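Local coordinates for protein toxin-antitoxin system antitoxin MntA family (Shewanella oneidensis MR-1, PDB 6M6U) that neutralises its cognate toxin HepT by transferring three AMP groups in succession from ATP to a tyrosine of the toxin, and also binds its own promoter, at residues L22-G27 / G90-G95; I40-L45 / V70-L75. The protein carries 2 engineered substitutions. One frame throughout, in Å; residues are numbered along the deposited sequence.

Both contacts belong to one mixed sheet, in which strands 20-26 and 40-46 lie next to each other. Contact 1 joins 20-26 to strand 91-94 in antiparallel fashion, while contact 2 joins 40-46 to strand 70-74 in parallel; 91-94 and 70-74 are the outermost strands within this chain. Their centres are about 9 Å apart, and the two are tied directly by a probable hydrogen bond from Tyr24 N to Ala43 O. Contact 2 is buried and mostly aliphatic, with carboxylates of the magnesium site at one end. Contact 1 is only partly buried: its strand 91-94 contributes glutamine, lysine and tryptophan, and its pairing is broken by a bulge that contact 2 lacks.

Contact 1 of 2, residues L22-G27 / G90-G95; sequences LIYLFG and GKQLWG
Gln92 lies across from Tyr24 in a non-hydrogen-bonded antiparallel pair. Gln92 CB rests 3.6 Å from Tyr24 CE1, the two side chains crossing obliquely with ring and amide planes 46° apart. Gln92 CG, anti to the backbone N (chi1 171°), passes 3.9 Å from Ile23 O. From there the extended chain carries the amide toward Leu22, whose CD2 methyl sits 3.5 Å from Gln92 NE2. Gln92 NE2 donates to Trp94 O of its own strand at 3.1 Å, the oxygen lying close to the Gln92 amide plane. Trp94 O is thus gripped twice, for Ile23 N reaches it at 3.3 Å from the opposite face of the carbonyl plane. Tyr24 OH is bonded beyond the strands to Asp100 of helix 97-125, which lies over this face of the sheet.

On the other face Ile23 meets two residues at once. Ile23 CG2 touches Leu93 CB at 3.8 Å, the two side chains crossing at about a right angle, and Ile23 CD1 lies 3.9 Å from Trp94 CB. Helix 6-16 covers this group, and its Glu6 forms a salt bridge with Lys91 NZ. With Leu93 N on Ile23 O (2.7 Å) and Ile23 N on Trp94 O, both Leu93 and Trp94 face Ile23, and the register slips by one residue before Tyr24: a classic beta bulge, set in the outermost strand within this chain of a polymerase beta-type nucleotidyltransferase sheet.

Contact 2 of 2, residues I40-L45 / V70-L75; sequences IEIAVL and VDLVDL. Engineered in segment 40-45: Glu41 (natural residue Asp).
Leu72 reaches across to both Ile42 and Val44 on the sheet face that helix 52-66 covers. Its CG is anti to the backbone N (chi1 178°), and the end of the side chain leans toward the neighbouring strand: Leu72 CD1 lies 4.1 Å from Ile42 CG2 and 3.9 Å from Val44 CG2. It meets Val44 at about a right angle and Ile42 obliquely. Val44 holds CG2 between its backbone N and carbonyl carbon, which leaves that methyl also near Val73 O. Ile42 divides its branches between two partners, for CD1 runs back to Val70 CG1 at 4.0 Å while CG2 serves Leu72. Leu62 packs on Ile42, and Leu58 and Ala59 on Leu72, all from helix 52-66.

Strands 40-46 and 70-74 are the parallel pair of a beta-alpha-beta unit with that helix as the connection. Five backbone hydrogen bonds run up the ladder, from Asp71 N to Ile40 O at one end to Leu75 N to Val44 O at the other. The start of strand 40-46 holds the last two residues of this nucleotidyltransferase's GSX(10)DXD motif, whose two aspartates are both glutamate here.

The opposite face bears Glu41, Asp71, Ala43 and Val73. Glu41 is engineered from aspartate; position 41 belongs to the sites of both magnesium ions and Asp71 to one of them, and Glu39, also engineered, completes the set beside Asp71. Glu41 OE1 stands 5.1 Å from Asp71 OD1. The two residues meet at the base of their side chains, Glu41 CG to Asp71 CB at 4.3 Å. Leu75 points toward strand 40-46, and its CD2 comes to 3.8 Å from Ala43 CB. Val86 of helix 80-89 touches both Ala43 and Leu75, and Leu45 CD1 crosses to within 4.1 Å of Leu75 CB.

Contact 1 of 2, residues L22-G27 / G90-G95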
loop_
_atom_site.group_PDB
_atom_site.type_symbol
_atom_site.label_atom_id
_atom_site.label_comp_id
_atom_site.label_asym_id
_atom_site.label_seq_id
_atom_site.Cartn_x
_atom_site.Cartn_y
_atom_site.Cartn_z
ATOM N N LEU E 22 -7.458 -24.722 21.207
ATOM C CA LEU E 22 -7.178 -23.507 21.957
ATOM C C LEU E 22 -7.558 -22.297 21.121
ATOM O O LEU E 22 -7.268 -22.255 19.923
ATOM C CB LEU E 22 -5.692 -23.424 22.354
ATOM C CG LEU E 22 -5.167 -24.461 23.355
ATOM C CD1 LEU E 22 -3.647 -24.529 23.328
ATOM C CD2 LEU E 22 -5.658 -24.180 24.773
ATOM N N ILE E 23 -8.215 -21.323 21.751
ATOM C CA ILE E 23 -8.462 -20.009 21.161
ATOM C C ILE E 23 -7.847 -18.961 22.076
ATOM O O ILE E 23 -8.117 -18.955 23.284
ATOM C CB ILE E 23 -9.964 -19.723 20.969
ATOM C CG1 ILE E 23 -10.609 -20.735 20.023
ATOM C CG2 ILE E 23 -10.169 -18.314 20.440
ATOM C CD1 ILE E 23 -12.083 -20.485 19.800
ATOM N N TYR E 24 -7.030 -18.079 21.506
ATOM C CA TYR E 24 -6.468 -16.947 22.230
ATOM C C TYR E 24 -6.782 -15.660 21.498
ATOM O O TYR E 24 -6.675 -15.587 20.269
ATOM C CB TYR E 24 -4.945 -17.023 22.384
ATOM C CG TYR E 24 -4.450 -18.175 23.205
ATOM C CD1 TYR E 24 -4.483 -18.131 24.590
ATOM C CD2 TYR E 24 -3.930 -19.302 22.593
ATOM C CE1 TYR E 24 -4.024 -19.188 25.341
ATOM C CE2 TYR E 24 -3.470 -20.358 23.332
ATOM C CZ TYR E 24 -3.521 -20.300 24.705
ATOM O OH TYR E 24 -3.057 -21.363 25.440
ATOM N N LEU E 25 -7.155 -14.650 22.269
ATOM C CA LEU E 25 -7.098 -13.272 21.822
ATOM C C LEU E 25 -5.765 -12.708 22.296
ATOM O O LEU E 25 -5.382 -12.914 23.452
ATOM C CB LEU E 25 -8.273 -12.481 22.398
ATOM C CG LEU E 25 -8.571 -11.074 21.894
ATOM C CD1 LEU E 25 -9.080 -11.103 20.451
ATOM C CD2 LEU E 25 -9.583 -10.419 22.823
ATOM N N PHE E 26 -5.034 -12.046 21.402
ATOM C CA PHE E 26 -3.756 -11.461 21.789
ATOM C C PHE E 26 -3.616 -10.104 21.109
ATOM O O PHE E 26 -4.540 -9.607 20.458
ATOM C CB PHE E 26 -2.585 -12.412 21.483
ATOM C CG PHE E 26 -2.288 -12.594 20.011
ATOM C CD1 PHE E 26 -1.178 -11.987 19.436
ATOM C CD2 PHE E 26 -3.093 -13.400 19.211
ATOM C CE1 PHE E 26 -0.886 -12.155 18.086
ATOM C CE2 PHE E 26 -2.810 -13.573 17.859
ATOM C CZ PHE E 26 -1.702 -12.948 17.296
ATOM N N GLY E 27 -2.452 -9.487 21.288
ATOM C CA GLY E 27 -2.238 -8.193 20.688
ATOM C C GLY E 27 -3.028 -7.100 21.384
ATOM O O GLY E 27 -3.336 -7.162 22.578
ATOM N N GLY E 90 -1.506 -13.261 25.836
ATOM C CA GLY E 90 -2.760 -13.742 25.297
ATOM C C GLY E 90 -3.807 -13.965 26.370
ATOM O O GLY E 90 -3.504 -14.181 27.543
ATOM N N LYS E 91 -5.065 -13.901 25.948
ATOM C CA LYS E 91 -6.211 -14.231 26.787
ATOM C C LYS E 91 -6.879 -15.466 26.190
ATOM O O LYS E 91 -7.399 -15.417 25.070
ATOM C CB LYS E 91 -7.189 -13.059 26.873
ATOM C CG LYS E 91 -8.458 -13.376 27.651
ATOM C CD LYS E 91 -9.460 -12.222 27.603
ATOM C CE LYS E 91 -10.718 -12.557 28.397
ATOM N NZ LYS E 91 -11.743 -11.472 28.307
ATOM N N GLN E 92 -6.863 -16.568 26.934
ATOM C CA GLN E 92 -7.468 -17.800 26.451
ATOM C C GLN E 92 -8.984 -17.665 26.426
ATOM O O GLN E 92 -9.608 -17.382 27.455
ATOM C CB GLN E 92 -7.055 -18.978 27.327
ATOM C CG GLN E 92 -7.821 -20.239 26.991
ATOM C CD GLN E 92 -7.285 -21.459 27.696
ATOM O OE1 GLN E 92 -6.522 -21.350 28.659
ATOM N NE2 GLN E 92 -7.684 -22.637 27.225
ATOM N N LEU E 93 -9.582 -17.879 25.253
ATOM C CA LEU E 93 -11.031 -17.806 25.111
ATOM C C LEU E 93 -11.711 -19.169 25.148
ATOM O O LEU E 93 -12.914 -19.234 25.425
ATOM C CB LEU E 93 -11.405 -17.102 23.800
ATOM C CG LEU E 93 -10.910 -15.671 23.575
ATOM C CD1 LEU E 93 -11.477 -15.123 22.274
ATOM C CD2 LEU E 93 -11.296 -14.779 24.748
ATOM N N TRP E 94 -10.978 -20.250 24.886
ATOM C CA TRP E 94 -11.573 -21.576 24.814
ATOM C C TRP E 94 -10.463 -22.617 24.912
ATOM O O TRP E 94 -9.294 -22.328 24.651
ATOM C CB TRP E 94 -12.379 -21.743 23.517
ATOM C CG TRP E 94 -13.191 -22.998 23.460
ATOM C CD1 TRP E 94 -14.457 -23.187 23.942
ATOM C CD2 TRP E 94 -12.791 -24.244 22.886
ATOM N NE1 TRP E 94 -14.866 -24.478 23.705
ATOM C CE2 TRP E 94 -13.860 -25.146 23.056
ATOM C CE3 TRP E 94 -11.630 -24.686 22.249
ATOM C CZ2 TRP E 94 -13.801 -26.464 22.613
ATOM C CZ3 TRP E 94 -11.572 -25.993 21.807
ATOM C CH2 TRP E 94 -12.651 -26.868 21.991
ATOM N N GLY E 95 -10.846 -23.827 25.292
ATOM C CA GLY E 95 -9.920 -24.931 25.427
ATOM C C GLY E 95 -9.642 -25.264 26.887
ATOM O O GLY E 95 -9.842 -24.454 27.795
#

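Contact 2 of 2, residues I40-L45 / V70-L75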
loop_
_atom_site.group_PDB
_atom_site.type_symbol
_atom_site.label_atom_id
_atom_site.label_comp_id
_atom_site.label_asym_id
_atom_site.label_seq_id
_atom_site.Cartn_x
_atom_site.Cartn_y
_atom_site.Cartn_z
ATOM N N ILE E 40 -7.969 -7.225 14.924
ATOM C CA ILE E 40 -8.181 -8.175 16.006
ATOM C C ILE E 40 -7.283 -9.372 15.724
ATOM O O ILE E 40 -7.340 -9.961 14.639
ATOM C CB ILE E 40 -9.659 -8.581 16.101
ATOM C CG1 ILE E 40 -10.534 -7.331 16.258
ATOM C CG2 ILE E 40 -9.881 -9.541 17.258
ATOM C CD1 ILE E 40 -11.992 -7.571 15.998
ATOM N N GLU E 41 -6.420 -9.705 16.680
ATOM C CA GLU E 41 -5.428 -10.760 16.517
ATOM C C GLU E 41 -5.867 -11.975 17.319
ATOM O O GLU E 41 -6.001 -11.905 18.547
ATOM C CB GLU E 41 -4.042 -10.276 16.945
ATOM C CG GLU E 41 -3.431 -9.271 15.973
ATOM C CD GLU E 41 -2.227 -8.539 16.536
ATOM O OE1 GLU E 41 -1.117 -9.114 16.557
ATOM O OE2 GLU E 41 -2.393 -7.376 16.961
ATOM N N ILE E 42 -6.098 -13.083 16.621
ATOM C CA ILE E 42 -6.610 -14.308 17.218
ATOM C C ILE E 42 -5.682 -15.457 16.848
ATOM O O ILE E 42 -5.253 -15.578 15.694
ATOM C CB ILE E 42 -8.052 -14.600 16.752
ATOM C CG1 ILE E 42 -8.958 -13.413 17.071
ATOM C CG2 ILE E 42 -8.585 -15.881 17.402
ATOM C CD1 ILE E 42 -10.226 -13.388 16.250
ATOM N N ALA E 43 -5.373 -16.298 17.828
ATOM C CA ALA E 43 -4.535 -17.467 17.629
ATOM C C ALA E 43 -5.327 -18.714 17.991
ATOM O O ALA E 43 -6.094 -18.717 18.959
ATOM C CB ALA E 43 -3.261 -17.392 18.474
ATOM N N VAL E 44 -5.140 -19.770 17.209
ATOM C CA VAL E 44 -5.835 -21.029 17.432
ATOM C C VAL E 44 -4.829 -22.164 17.352
ATOM O O VAL E 44 -3.832 -22.096 16.625
ATOM C CB VAL E 44 -6.984 -21.256 16.422
ATOM C CG1 VAL E 44 -8.137 -20.311 16.712
ATOM C CG2 VAL E 44 -6.484 -21.064 14.999
ATOM N N LEU E 45 -5.090 -23.205 18.129
ATOM C CA LEU E 45 -4.400 -24.476 18.001
ATOM C C LEU E 45 -5.451 -25.535 17.731
ATOM O O LEU E 45 -6.424 -25.655 18.485
ATOM C CB LEU E 45 -3.598 -24.821 19.260
ATOM C CG LEU E 45 -2.732 -26.085 19.177
ATOM C CD1 LEU E 45 -1.598 -25.902 18.175
ATOM C CD2 LEU E 45 -2.184 -26.458 20.544
ATOM N N VAL E 70 -9.289 -8.725 10.952
ATOM C CA VAL E 70 -8.939 -9.856 11.795
ATOM C C VAL E 70 -7.679 -10.498 11.236
ATOM O O VAL E 70 -7.526 -10.627 10.016
ATOM C CB VAL E 70 -10.094 -10.875 11.881
ATOM C CG1 VAL E 70 -9.606 -12.202 12.470
ATOM C CG2 VAL E 70 -11.232 -10.300 12.714
ATOM N N ASP E 71 -6.763 -10.855 12.126
ATOM C CA ASP E 71 -5.608 -11.668 11.772
ATOM C C ASP E 71 -5.711 -12.973 12.544
ATOM O O ASP E 71 -5.740 -12.965 13.781
ATOM C CB ASP E 71 -4.297 -10.949 12.087
ATOM C CG ASP E 71 -3.083 -11.716 11.591
ATOM O OD1 ASP E 71 -2.018 -11.628 12.238
ATOM O OD2 ASP E 71 -3.193 -12.408 10.555
ATOM N N LEU E 72 -5.790 -14.085 11.819
ATOM C CA LEU E 72 -5.987 -15.401 12.411
ATOM C C LEU E 72 -4.683 -16.176 12.298
ATOM O O LEU E 72 -4.199 -16.431 11.187
ATOM C CB LEU E 72 -7.135 -16.150 11.735
ATOM C CG LEU E 72 -7.384 -17.570 12.248
ATOM C CD1 LEU E 72 -7.690 -17.584 13.748
ATOM C CD2 LEU E 72 -8.518 -18.207 11.455
ATOM N N VAL E 73 -4.115 -16.533 13.444
ATOM C CA VAL E 73 -2.801 -17.151 13.521
ATOM C C VAL E 73 -2.989 -18.619 13.875
ATOM O O VAL E 73 -3.631 -18.946 14.881
ATOM C CB VAL E 73 -1.908 -16.437 14.549
ATOM C CG1 VAL E 73 -0.746 -17.326 14.957
ATOM C CG2 VAL E 73 -1.395 -15.116 13.984
ATOM N N ASP E 74 -2.453 -19.504 13.041
ATOM C CA ASP E 74 -2.404 -20.922 13.372
ATOM C C ASP E 74 -1.174 -21.158 14.239
ATOM O O ASP E 74 -0.041 -21.029 13.766
ATOM C CB ASP E 74 -2.369 -21.780 12.111
ATOM C CG ASP E 74 -2.311 -23.278 12.417
ATOM O OD1 ASP E 74 -2.546 -23.673 13.580
ATOM O OD2 ASP E 74 -2.038 -24.066 11.487
ATOM N N LEU E 75 -1.395 -21.499 15.512
ATOM C CA LEU E 75 -0.279 -21.681 16.433
ATOM C C LEU E 75 0.623 -22.837 16.019
ATOM O O LEU E 75 1.807 -22.854 16.372
ATOM C CB LEU E 75 -0.802 -21.901 17.852
ATOM C CG LEU E 75 -1.383 -20.652 18.512
ATOM C CD1 LEU E 75 -2.101 -21.001 19.808
ATOM C CD2 LEU E 75 -0.276 -19.650 18.764
#